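Local coordinates for uncharacterized protein (Deinococcus radiodurans, PDB 2A1V) that is of unknown function but belongs to the YjbR (DUF419) family, at residues 7-10 against 11-14. Residues are numbered along the deposited sequence; the frame is centred on the assembly and turned at random.
Sequences MQTV and DDLR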
loop_
_atom_site.group_PDB
_atom_site.type_symbol
_atom_site.label_atom_id
_atom_site.label_comp_id
_atom_site.label_asym_id
_atom_site.label_seq_id
_atom_site.Cartn_x
_atom_site.Cartn_y
_atom_site.Cartn_z
ATOM N N MET A 7 -6.265 4.397 10.415
ATOM C CA MET A 7 -5.890 3.295 9.504
ATOM C C MET A 7 -6.472 1.905 9.875
ATOM O O MET A 7 -5.746 0.904 10.060
ATOM C CB MET A 7 -4.390 3.219 9.368
ATOM C CG MET A 7 -3.786 4.443 8.697
ATOM S SD MET A 7 -4.206 4.623 6.944
ATOM C CE MET A 7 -3.141 3.352 6.252
ATOM N N GLN A 8 -7.786 1.878 10.006
ATOM C CA GLN A 8 -8.473 0.703 10.458
ATOM C C GLN A 8 -9.672 0.329 9.560
ATOM O O GLN A 8 -10.225 -0.795 9.686
ATOM C CB GLN A 8 -8.846 0.855 11.948
ATOM C CG GLN A 8 -7.651 0.539 12.890
ATOM C CD GLN A 8 -7.992 0.475 14.377
ATOM O OE1 GLN A 8 -8.753 -0.386 14.803
ATOM N NE2 GLN A 8 -7.423 1.388 15.170
ATOM N N THR A 9 -10.079 1.234 8.660
ATOM C CA THR A 9 -11.207 0.968 7.777
ATOM C C THR A 9 -10.820 1.182 6.336
ATOM O O THR A 9 -9.855 1.843 6.031
ATOM C CB THR A 9 -12.423 1.928 8.058
ATOM O OG1 THR A 9 -12.045 3.281 7.747
ATOM C CG2 THR A 9 -12.907 1.857 9.542
ATOM N N VAL A 10 -11.652 0.669 5.458
ATOM C CA VAL A 10 -11.505 0.827 4.031
ATOM C C VAL A 10 -11.550 2.297 3.700
ATOM O O VAL A 10 -10.797 2.730 2.852
ATOM C CB VAL A 10 -12.640 0.055 3.248
ATOM C CG1 VAL A 10 -12.483 0.211 1.772
ATOM C CG2 VAL A 10 -12.600 -1.407 3.590
ATOM N N ASP A 11 -12.473 3.028 4.345
ATOM C CA ASP A 11 -12.615 4.490 4.184
ATOM C C ASP A 11 -11.298 5.190 4.471
ATOM O O ASP A 11 -10.927 6.082 3.723
ATOM C CB ASP A 11 -13.677 5.129 5.101
ATOM C CG ASP A 11 -14.848 4.183 5.461
ATOM O OD1 ASP A 11 -14.616 3.001 5.893
ATOM O OD2 ASP A 11 -16.009 4.633 5.359
ATOM N N ASP A 12 -10.573 4.738 5.512
ATOM C CA ASP A 12 -9.231 5.251 5.846
ATOM C C ASP A 12 -8.223 5.042 4.666
ATOM O O ASP A 12 -7.426 5.925 4.322
ATOM C CB ASP A 12 -8.683 4.554 7.125
ATOM C CG ASP A 12 -9.414 4.989 8.419
ATOM O OD1 ASP A 12 -9.969 6.115 8.467
ATOM O OD2 ASP A 12 -9.380 4.220 9.425
ATOM N N LEU A 13 -8.294 3.859 4.055
ATOM C CA LEU A 13 -7.407 3.482 2.971
ATOM C C LEU A 13 -7.723 4.235 1.689
ATOM O O LEU A 13 -6.805 4.699 1.023
ATOM C CB LEU A 13 -7.506 1.984 2.708
ATOM C CG LEU A 13 -7.175 1.013 3.855
ATOM C CD1 LEU A 13 -7.299 -0.421 3.342
ATOM C CD2 LEU A 13 -5.795 1.250 4.440
ATOM N N ARG A 14 -9.005 4.343 1.357
ATOM C CA ARG A 14 -9.452 5.178 0.258
ATOM C C ARG A 14 -8.952 6.595 0.419
ATOM O O ARG A 14 -8.462 7.185 -0.512
ATOM C CB ARG A 14 -10.974 5.180 0.141
ATOM C CG ARG A 14 -11.557 3.903 -0.336
ATOM C CD ARG A 14 -12.749 4.055 -1.201
ATOM N NE ARG A 14 -13.116 2.780 -1.774
ATOM C CZ ARG A 14 -13.946 1.940 -1.225
ATOM N NH1 ARG A 14 -14.526 2.248 -0.086
ATOM N NH2 ARG A 14 -14.218 0.806 -1.816
#
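Asp12 OD2 is gripped by two successive backbone amides of the loop leading into helix 10-17. Gln8 N comes in almost dead straight, 2.9 Å from Asp12 OD2 with an N-H...O angle of 177°, on the anti lone pair. Thr9 N reaches Asp12 OD2 from above the carboxylate plane, at 3.2 Å and less straight. The return half of the exchange is Asp12 N donating to Thr9 OG1 over 3.0 Å; with Thr9 at the N-cap, this reciprocal pair is a capping box that closes the first turn. With chi1 at 65°, Thr9 OG1 is turned in to face the Asp12 amide. The threonine hydroxyl also gives a weak bond to Asp11 OD1. Were Asp12 replaced by alanine, the amides of Gln8 and Thr9 would probably lose their shared acceptor, and the loop would be less firmly tied to the helix start. Beyond the cap, regular helical bonding takes over, with Arg14 N to Val10 O at 2.8 Å. Val10 CG1 lies over one face of the Arg14 guanidinium, offset toward its rim and 3.4 Å from Arg14 NH1, while Arg14 NE forms a salt bridge with Glu25 of strand 23-26. On the buried side, Met7 CE meets Leu13 CD2 at 3.8 Å, the two side chains crossing at about a right angle. The capped turn bridges helix 101-119 and the antiparallel sheet: Met7 packs on Leu104 and Leu108 of that helix, whereas Val10 and Arg14 touch Leu34 of strand 33-38.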